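Local coordinates for putative large adhesion protein (Lap) involved in biofilm formation (Marinobacter hydrocarbonoclasticus ATCC 49840, PDB 6M8M) that binds glucose beside a calcium ion through the PA14 domain of a large RTX adhesin thought to take part in biofilm formation, at residues 37-42 against 70-75; 76-81 against 188-193; 127-132 against 165-170. All blocks are in the same frame, centred on the assembly; numbering follows the deposited sequence.

All three contacts pair antiparallel strands, in two sheets. Contact 1 (37-42 with 70-75) belongs to one sheet; contacts 2 and 3 share the other, where strands 186-194 and 128-136 are neighbours. The centres of contacts 1 and 2 lie about 9 and 8 Å from the centre of the chain and touch, Y80 OH packing on G75 CA; that of contact 3 is about 18 Å out. Contact 2 is buried, contacts 1 and 3 only partly. Chemistry follows place: contact 1 rests on backbone bonds and a glycine under a ring, contact 2 adds a salt bridge, and contact 3 pairs two threonines outside and aromatic rings inside. The salt bridge E191-R132 ties contacts 2 and 3.

Contact 1 of 3, residues 37-42 against 70-75; sequences GLFGEY and DATFIG
The chi1 of F73, 67°, sets its CG between the backbone N and the carbonyl carbon and swings the ring back over the opposite strand, onto G40. CA of G40 stands over one ring face, 3.7 Å from the centroid, a CH-pi contact; with no side chain on G40, the ring lies directly against its backbone. On the face that carries F39, E41, T72 and I74, the ring of F39 extends with CG anti to the backbone N (chi1 -178°), and its CZ meets the methyl CG2 of T72 at 3.8 Å in an oblique crossing. Between these faces the backbones pair through L38 with G75, G40 with F73 and Y42 with A71. In the middle pair G40 N donates to F73 O at 2.8 Å, and F73 N donates back to G40 O. At the far end Y42 O is gripped twice: D70 N reaches it at 2.8 Å, while A71 N makes a weak bond of 3.3 Å. D70 OD2 accepts a hydrogen bond from A44 N. On its other side strand 38-45 is bonded to strand 113-122, F39 with T119 and E41 with K117. With D70 and A71 both opposite Y42, the pairing ends in a classic beta bulge at the start of strand 71-75, in an antiparallel sheet.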
loop_
_atom_site.group_PDB
_atom_site.type_symbol
_atom_site.label_atom_id
_atom_site.label_comp_id
_atom_site.label_asym_id
_atom_site.label_seq_id
_atom_site.Cartn_x
_atom_site.Cartn_y
_atom_site.Cartn_z
ATOM N N GLY A 37 -13.309 -3.074 -0.392
ATOM C CA GLY A 37 -11.976 -2.665 -0.780
ATOM C C GLY A 37 -11.408 -1.635 0.171
ATOM O O GLY A 37 -12.008 -1.269 1.181
ATOM N N LEU A 38 -10.205 -1.174 -0.159
ATOM C CA LEU A 38 -9.480 -0.216 0.658
ATOM C C LEU A 38 -9.555 1.171 0.046
ATOM O O LEU A 38 -9.640 1.334 -1.173
ATOM C CB LEU A 38 -8.010 -0.622 0.756
ATOM C CG LEU A 38 -7.874 -1.983 1.434
ATOM C CD1 LEU A 38 -6.786 -2.836 0.833
ATOM C CD2 LEU A 38 -7.670 -1.846 2.922
ATOM N N PHE A 39 -9.520 2.173 0.906
ATOM C CA PHE A 39 -9.428 3.547 0.453
ATOM C C PHE A 39 -7.980 3.837 0.088
ATOM O O PHE A 39 -7.075 3.663 0.921
ATOM C CB PHE A 39 -9.882 4.473 1.570
ATOM C CG PHE A 39 -9.868 5.913 1.184
ATOM C CD1 PHE A 39 -10.694 6.385 0.185
ATOM C CD2 PHE A 39 -9.023 6.803 1.812
ATOM C CE1 PHE A 39 -10.668 7.729 -0.184
ATOM C CE2 PHE A 39 -8.999 8.142 1.450
ATOM C CZ PHE A 39 -9.818 8.597 0.457
ATOM N N GLY A 40 -7.747 4.275 -1.143
ATOM C CA GLY A 40 -6.404 4.522 -1.651
ATOM C C GLY A 40 -6.118 6.009 -1.781
ATOM O O GLY A 40 -6.967 6.779 -2.254
ATOM N N GLU A 41 -4.916 6.386 -1.383
ATOM C CA GLU A 41 -4.397 7.734 -1.533
ATOM C C GLU A 41 -3.049 7.669 -2.221
ATOM O O GLU A 41 -2.197 6.841 -1.868
ATOM C CB GLU A 41 -4.234 8.382 -0.161
ATOM C CG GLU A 41 -5.562 8.646 0.523
ATOM C CD GLU A 41 -5.409 9.009 1.985
ATOM O OE1 GLU A 41 -5.180 10.203 2.274
ATOM O OE2 GLU A 41 -5.506 8.109 2.847
ATOM N N TYR A 42 -2.829 8.556 -3.176
ATOM C CA TYR A 42 -1.585 8.645 -3.936
ATOM C C TYR A 42 -0.967 10.013 -3.685
ATOM O O TYR A 42 -1.661 11.034 -3.794
ATOM C CB TYR A 42 -1.858 8.473 -5.431
ATOM C CG TYR A 42 -0.631 8.600 -6.294
ATOM C CD1 TYR A 42 -0.218 9.832 -6.787
ATOM C CD2 TYR A 42 0.137 7.486 -6.603
ATOM C CE1 TYR A 42 0.923 9.942 -7.573
ATOM C CE2 TYR A 42 1.254 7.581 -7.397
ATOM C CZ TYR A 42 1.653 8.807 -7.864
ATOM O OH TYR A 42 2.764 8.858 -8.661
ATOM N N ASP A 70 -2.695 13.630 -3.708
ATOM C CA ASP A 70 -2.868 14.151 -5.054
ATOM C C ASP A 70 -3.946 13.433 -5.847
ATOM O O ASP A 70 -4.476 14.004 -6.805
ATOM C CB ASP A 70 -1.532 14.080 -5.779
ATOM C CG ASP A 70 -0.491 14.968 -5.127
ATOM O OD1 ASP A 70 -0.626 16.211 -5.223
ATOM O OD2 ASP A 70 0.432 14.450 -4.466
ATOM N N ALA A 71 -4.284 12.206 -5.482
ATOM C CA ALA A 71 -5.417 11.507 -6.064
ATOM C C ALA A 71 -5.854 10.462 -5.057
ATOM O O ALA A 71 -5.067 10.019 -4.216
ATOM C CB ALA A 71 -5.061 10.837 -7.390
ATOM N N THR A 72 -7.120 10.077 -5.141
ATOM C CA THR A 72 -7.651 8.963 -4.375
ATOM C C THR A 72 -8.126 7.883 -5.335
ATOM O O THR A 72 -8.318 8.129 -6.529
ATOM C CB THR A 72 -8.801 9.402 -3.473
ATOM O OG1 THR A 72 -9.884 9.898 -4.258
ATOM C CG2 THR A 72 -8.353 10.469 -2.503
ATOM N N PHE A 73 -8.304 6.681 -4.810
ATOM C CA PHE A 73 -8.767 5.543 -5.591
ATOM C C PHE A 73 -9.333 4.520 -4.623
ATOM O O PHE A 73 -9.358 4.743 -3.408
ATOM C CB PHE A 73 -7.668 4.981 -6.495
ATOM C CG PHE A 73 -6.500 4.344 -5.767
ATOM C CD1 PHE A 73 -5.450 5.111 -5.274
ATOM C CD2 PHE A 73 -6.434 2.969 -5.610
ATOM C CE1 PHE A 73 -4.373 4.518 -4.636
ATOM C CE2 PHE A 73 -5.370 2.377 -4.968
ATOM C CZ PHE A 73 -4.336 3.151 -4.480
ATOM N N ILE A 74 -9.797 3.401 -5.164
ATOM C CA ILE A 74 -10.255 2.283 -4.350
ATOM C C ILE A 74 -9.417 1.083 -4.719
ATOM O O ILE A 74 -9.319 0.722 -5.892
ATOM C CB ILE A 74 -11.746 1.991 -4.546
ATOM C CG1 ILE A 74 -12.574 3.192 -4.072
ATOM C CG2 ILE A 74 -12.135 0.725 -3.797
ATOM C CD1 ILE A 74 -14.047 3.131 -4.438
ATOM N N GLY A 75 -8.779 0.487 -3.717
ATOM C CA GLY A 75 -7.986 -0.707 -3.917
ATOM C C GLY A 75 -8.828 -1.945 -3.707
ATOM O O GLY A 75 -9.117 -2.324 -2.573
#

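Contact 2 of 3, residues 76-81 against 188-193; sequences RNIDYG and LRIELR
R189 reaches along D79, the two side chains lying side by side and pointing the same way. From CB, 3.8 Å from D79 OD1, the chain of R189 runs out with CG anti to the backbone N; CG comes to 3.5 Å of the same oxygen and CD stays beside it. A bend at chi3 (-62°) then turns NE back to D79 OD1, a salt bridge of 2.9 Å with a nearly straight N-H...O angle of 168°. The oxygen lies close to the guanidinium plane, yet NE meets it from above the carboxylate, and the two planes stand 88° apart. Farther out, NH2 donates to a water at 3.1 Å, which in turn lies 2.8 Å from G81 O. Beneath the charged pair the backbones are hydrogen-bonded: I190 N donates to I78 O, while Y80 and L188 exchange two bonds. I78, centre of an inverse gamma turn, lays its CG2 against I190 CD1 at 3.8 Å and against L188 CD2 at 4.1 Å, so this face is apolar. The phenol of Y80 ends on D100, and its ring meets that of F96. On its other side strand 186-194 pairs with strand 128-136, R189 bonding through its backbone to R134. A single NE-OD1 bond, with NH2 given to water, implies a one-point ion pair on the partly exposed face, in which the guanidinium probably draws the carboxylate charge toward OD1, above an apolar underside.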
loop_
_atom_site.group_PDB
_atom_site.type_symbol
_atom_site.label_atom_id
_atom_site.label_comp_id
_atom_site.label_asym_id
_atom_site.label_seq_id
_atom_site.Cartn_x
_atom_site.Cartn_y
_atom_site.Cartn_z
ATOM N N ARG A 76 -9.231 -2.586 -4.792
ATOM C CA ARG A 76 -10.013 -3.812 -4.713
ATOM C C ARG A 76 -9.168 -5.069 -4.846
ATOM O O ARG A 76 -9.608 -6.134 -4.411
ATOM C CB ARG A 76 -11.082 -3.829 -5.810
ATOM C CG ARG A 76 -12.103 -2.718 -5.708
ATOM C CD ARG A 76 -13.016 -2.728 -6.937
ATOM N N ASN A 77 -7.981 -4.975 -5.430
ATOM C CA ASN A 77 -7.122 -6.140 -5.637
ATOM C C ASN A 77 -5.701 -5.597 -5.598
ATOM O O ASN A 77 -5.273 -4.939 -6.546
ATOM C CB ASN A 77 -7.443 -6.785 -6.988
ATOM C CG ASN A 77 -6.793 -8.130 -7.167
ATOM O OD1 ASN A 77 -7.163 -9.120 -6.531
ATOM N ND2 ASN A 77 -5.828 -8.191 -8.078
ATOM N N ILE A 78 -4.981 -5.832 -4.506
ATOM C CA ILE A 78 -3.682 -5.165 -4.293
ATOM C C ILE A 78 -2.617 -6.023 -4.966
ATOM O O ILE A 78 -1.867 -6.783 -4.340
ATOM C CB ILE A 78 -3.381 -4.889 -2.823
ATOM C CG1 ILE A 78 -4.562 -4.222 -2.118
ATOM C CG2 ILE A 78 -2.150 -4.001 -2.729
ATOM C CD1 ILE A 78 -5.110 -2.998 -2.813
ATOM N N ASP A 79 -2.552 -5.898 -6.280
ATOM C CA ASP A 79 -1.591 -6.595 -7.130
ATOM C C ASP A 79 -1.262 -5.596 -8.231
ATOM O O ASP A 79 -1.954 -5.532 -9.255
ATOM C CB ASP A 79 -2.189 -7.889 -7.667
ATOM C CG ASP A 79 -1.179 -8.767 -8.354
ATOM O OD1 ASP A 79 0.000 -8.401 -8.476
ATOM O OD2 ASP A 79 -1.582 -9.874 -8.781
ATOM N N TYR A 80 -0.227 -4.800 -7.994
ATOM C CA TYR A 80 0.053 -3.612 -8.775
ATOM C C TYR A 80 1.467 -3.674 -9.334
ATOM O O TYR A 80 2.399 -4.160 -8.675
ATOM C CB TYR A 80 -0.098 -2.372 -7.896
ATOM C CG TYR A 80 -1.484 -2.136 -7.328
ATOM C CD1 TYR A 80 -2.631 -2.414 -8.058
ATOM C CD2 TYR A 80 -1.639 -1.588 -6.070
ATOM C CE1 TYR A 80 -3.884 -2.152 -7.535
ATOM C CE2 TYR A 80 -2.880 -1.327 -5.538
ATOM C CZ TYR A 80 -4.004 -1.608 -6.284
ATOM O OH TYR A 80 -5.244 -1.324 -5.745
ATOM N N GLY A 81 1.638 -3.169 -10.538
ATOM C CA GLY A 81 2.942 -3.254 -11.170
ATOM C C GLY A 81 3.240 -4.676 -11.615
ATOM O O GLY A 81 2.368 -5.541 -11.601
ATOM N N LEU A 188 3.755 -3.596 -6.109
ATOM C CA LEU A 188 3.186 -3.871 -4.794
ATOM C C LEU A 188 2.153 -4.981 -4.944
ATOM O O LEU A 188 1.096 -4.770 -5.548
ATOM C CB LEU A 188 2.543 -2.641 -4.171
ATOM C CG LEU A 188 1.873 -2.864 -2.815
ATOM C CD1 LEU A 188 2.881 -3.278 -1.754
ATOM C CD2 LEU A 188 1.130 -1.607 -2.388
ATOM N N ARG A 189 2.422 -6.142 -4.355
ATOM C CA ARG A 189 1.474 -7.249 -4.331
ATOM C C ARG A 189 1.351 -7.725 -2.893
ATOM O O ARG A 189 2.342 -8.159 -2.292
ATOM C CB ARG A 189 1.947 -8.396 -5.225
ATOM C CG ARG A 189 0.965 -9.554 -5.268
ATOM C CD ARG A 189 1.524 -10.743 -6.023
ATOM N NE ARG A 189 1.807 -10.412 -7.414
ATOM C CZ ARG A 189 2.852 -10.859 -8.100
ATOM N NH1 ARG A 189 3.756 -11.647 -7.524
ATOM N NH2 ARG A 189 3.017 -10.491 -9.361
ATOM N N ILE A 190 0.151 -7.641 -2.336
ATOM C CA ILE A 190 -0.111 -8.037 -0.963
ATOM C C ILE A 190 -1.019 -9.257 -0.972
ATOM O O ILE A 190 -2.077 -9.250 -1.618
ATOM C CB ILE A 190 -0.742 -6.889 -0.155
ATOM C CG1 ILE A 190 0.176 -5.672 -0.194
ATOM C CG2 ILE A 190 -1.026 -7.328 1.270
ATOM C CD1 ILE A 190 -0.325 -4.466 0.555
ATOM N N GLU A 191 -0.602 -10.289 -0.246
ATOM C CA GLU A 191 -1.397 -11.477 -0.003
ATOM C C GLU A 191 -1.705 -11.593 1.480
ATOM O O GLU A 191 -0.925 -11.163 2.329
ATOM C CB GLU A 191 -0.643 -12.737 -0.423
ATOM C CG GLU A 191 -0.314 -12.862 -1.886
ATOM C CD GLU A 191 0.808 -13.845 -2.123
ATOM O OE1 GLU A 191 0.546 -14.907 -2.735
ATOM O OE2 GLU A 191 1.935 -13.575 -1.667
ATOM N N LEU A 192 -2.833 -12.216 1.791
ATOM C CA LEU A 192 -3.267 -12.466 3.162
ATOM C C LEU A 192 -3.699 -13.917 3.272
ATOM O O LEU A 192 -4.345 -14.446 2.362
ATOM C CB LEU A 192 -4.437 -11.543 3.489
ATOM C CG LEU A 192 -5.036 -11.689 4.886
ATOM C CD1 LEU A 192 -4.063 -11.305 5.965
ATOM C CD2 LEU A 192 -6.286 -10.814 5.015
ATOM N N ARG A 193 -3.346 -14.556 4.380
ATOM C CA ARG A 193 -3.872 -15.875 4.688
ATOM C C ARG A 193 -4.283 -15.938 6.146
ATOM O O ARG A 193 -3.804 -15.181 6.993
ATOM C CB ARG A 193 -2.859 -16.978 4.417
ATOM C CG ARG A 193 -1.667 -16.988 5.329
ATOM C CD ARG A 193 -0.778 -18.121 4.906
ATOM N NE ARG A 193 0.491 -18.128 5.590
ATOM C CZ ARG A 193 1.417 -19.071 5.418
ATOM N NH1 ARG A 193 1.182 -20.096 4.603
ATOM N NH2 ARG A 193 2.558 -18.995 6.061
HETATM O O HOH W 1 1.879 -8.318 -11.226
#

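Contact 3 of 3, residues 127-132 against 165-170; sequences GTYQFR and FTLTGD
Two strands of the PA14 domain, 128-136 and 158-166, end their antiparallel pairing here, where Y129 and F165 form a hydrogen-bonded pair and T128 and T166 the next, non-hydrogen-bonded one. Y129 N reaches F165 O at 2.8 Å, and F165 N returns a bond to Y129 O. One further bond follows past the regular strand, L167 N to G127 O. On the outer face the hydroxyls of T128 and T166 join, OG1 to OG1 at 2.8 Å, with either able to donate; both OG1 atoms sit anti to their own carbonyl carbons, and the two side chains cross at a slant. The opposite face is aromatic. With chi1 at 60°, the ring of F165 folds across the neighbouring strand, and CB of Y129 stands over its face, 3.6 Å from F165 CZ. F131 follows two residues along: its ring is within 15° of parallel to that of F165 but slid aside, with centroids 5.6 Å apart, so CD2 and CE2 of F131 meet CE1 and CZ of F165.

In the sheet, strand 128-136 lies between strands 158-166 and 186-194. The inner aromatic face packs on the other sheet of the fold: F165 and F131 both touch V143 of strand 139-143, F131 also I141, and the ring of F202 stands edge-to-face to F131. L167 closes the end of the row, its CD1 lying 3.8 Å from Y129 CE2, while the phenol of Y129 turns to the carbonyl of Q125. Where the strands part, a water takes the N-H of G127 and donates to L167 O at 2.8 Å, bridging the two segments beyond their last direct bond.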
loop_
_atom_site.group_PDB
_atom_site.type_symbol
_atom_site.label_atom_id
_atom_site.label_comp_id
_atom_site.label_asym_id
_atom_site.label_seq_id
_atom_site.Cartn_x
_atom_site.Cartn_y
_atom_site.Cartn_z
ATOM N N GLY A 127 -9.484 -14.574 14.581
ATOM C CA GLY A 127 -8.516 -15.499 14.029
ATOM C C GLY A 127 -7.121 -14.931 14.022
ATOM O O GLY A 127 -6.865 -13.826 14.500
ATOM N N THR A 128 -6.229 -15.747 13.478
ATOM C CA THR A 128 -4.805 -15.473 13.358
ATOM C C THR A 128 -4.480 -15.473 11.874
ATOM O O THR A 128 -4.810 -16.425 11.166
ATOM C CB THR A 128 -3.989 -16.534 14.094
ATOM O OG1 THR A 128 -4.438 -16.587 15.459
ATOM C CG2 THR A 128 -2.511 -16.236 14.004
ATOM N N TYR A 129 -3.893 -14.379 11.408
ATOM C CA TYR A 129 -3.705 -14.110 9.994
ATOM C C TYR A 129 -2.269 -13.673 9.744
ATOM O O TYR A 129 -1.494 -13.434 10.668
ATOM C CB TYR A 129 -4.697 -13.030 9.528
ATOM C CG TYR A 129 -6.145 -13.418 9.760
ATOM C CD1 TYR A 129 -6.831 -14.175 8.828
ATOM C CD2 TYR A 129 -6.812 -13.043 10.920
ATOM C CE1 TYR A 129 -8.147 -14.548 9.044
ATOM C CE2 TYR A 129 -8.132 -13.416 11.136
ATOM C CZ TYR A 129 -8.787 -14.174 10.202
ATOM O OH TYR A 129 -10.116 -14.554 10.387
ATOM N N GLN A 130 -1.912 -13.535 8.469
ATOM C CA GLN A 130 -0.538 -13.233 8.098
ATOM C C GLN A 130 -0.507 -12.694 6.680
ATOM O O GLN A 130 -1.112 -13.273 5.777
ATOM C CB GLN A 130 0.304 -14.504 8.191
ATOM C CG GLN A 130 1.769 -14.335 7.888
ATOM C CD GLN A 130 2.508 -15.647 8.036
ATOM O OE1 GLN A 130 2.006 -16.689 7.637
ATOM N NE2 GLN A 130 3.688 -15.608 8.627
ATOM N N PHE A 131 0.232 -11.603 6.489
ATOM C CA PHE A 131 0.465 -11.038 5.173
ATOM C C PHE A 131 1.785 -11.540 4.595
ATOM O O PHE A 131 2.742 -11.825 5.317
ATOM C CB PHE A 131 0.540 -9.513 5.248
ATOM C CG PHE A 131 -0.770 -8.827 5.505
ATOM C CD1 PHE A 131 -1.648 -8.586 4.472
ATOM C CD2 PHE A 131 -1.091 -8.372 6.773
ATOM C CE1 PHE A 131 -2.848 -7.920 4.713
ATOM C CE2 PHE A 131 -2.283 -7.707 7.009
ATOM C CZ PHE A 131 -3.157 -7.477 5.978
ATOM N N ARG A 132 1.838 -11.575 3.269
ATOM C CA ARG A 132 3.069 -11.745 2.505
ATOM C C ARG A 132 3.055 -10.676 1.424
ATOM O O ARG A 132 2.030 -10.473 0.771
ATOM C CB ARG A 132 3.202 -13.145 1.918
ATOM C CG ARG A 132 4.515 -13.339 1.175
ATOM C CD ARG A 132 4.732 -14.791 0.820
ATOM N NE ARG A 132 3.806 -15.218 -0.202
ATOM C CZ ARG A 132 3.793 -16.432 -0.744
ATOM N NH1 ARG A 132 4.671 -17.345 -0.341
ATOM N NH2 ARG A 132 2.909 -16.726 -1.681
ATOM N N PHE A 165 -0.554 -12.431 13.191
ATOM C CA PHE A 165 -1.221 -11.524 14.110
ATOM C C PHE A 165 -2.590 -12.098 14.429
ATOM O O PHE A 165 -3.238 -12.692 13.566
ATOM C CB PHE A 165 -1.314 -10.089 13.557
ATOM C CG PHE A 165 -2.076 -9.960 12.275
ATOM C CD1 PHE A 165 -1.450 -10.165 11.055
ATOM C CD2 PHE A 165 -3.406 -9.576 12.272
ATOM C CE1 PHE A 165 -2.141 -10.030 9.878
ATOM C CE2 PHE A 165 -4.098 -9.436 11.076
ATOM C CZ PHE A 165 -3.462 -9.659 9.885
ATOM N N THR A 166 -3.022 -11.910 15.663
ATOM C CA THR A 166 -4.345 -12.348 16.101
ATOM C C THR A 166 -5.180 -11.113 16.366
ATOM O O THR A 166 -4.740 -10.189 17.052
ATOM C CB THR A 166 -4.220 -13.233 17.341
ATOM O OG1 THR A 166 -3.469 -14.404 16.976
ATOM C CG2 THR A 166 -5.572 -13.642 17.869
ATOM N N LEU A 167 -6.367 -11.074 15.794
ATOM C CA LEU A 167 -7.218 -9.905 15.983
ATOM C C LEU A 167 -7.524 -9.738 17.464
ATOM O O LEU A 167 -7.750 -10.711 18.180
ATOM C CB LEU A 167 -8.494 -10.051 15.169
ATOM C CG LEU A 167 -8.290 -10.242 13.665
ATOM C CD1 LEU A 167 -9.633 -10.444 12.965
ATOM C CD2 LEU A 167 -7.552 -9.079 13.044
ATOM N N THR A 168 -7.494 -8.491 17.922
ATOM C CA THR A 168 -7.598 -8.168 19.342
ATOM C C THR A 168 -8.635 -7.074 19.545
ATOM O O THR A 168 -8.685 -6.105 18.782
ATOM C CB THR A 168 -6.219 -7.720 19.874
ATOM O OG1 THR A 168 -5.265 -8.779 19.687
ATOM C CG2 THR A 168 -6.284 -7.382 21.350
ATOM N N GLY A 169 -9.463 -7.240 20.583
ATOM C CA GLY A 169 -10.609 -6.373 20.782
ATOM C C GLY A 169 -11.751 -6.732 19.849
ATOM O O GLY A 169 -11.681 -7.667 19.052
ATOM N N ASP A 170 -12.830 -5.952 19.944
ATOM C CA ASP A 170 -14.031 -6.237 19.168
ATOM C C ASP A 170 -14.039 -5.566 17.803
ATOM O O ASP A 170 -14.946 -5.827 17.007
ATOM C CB ASP A 170 -15.285 -5.822 19.943
HETATM O O HOH W 2 -9.120 -12.875 17.083
#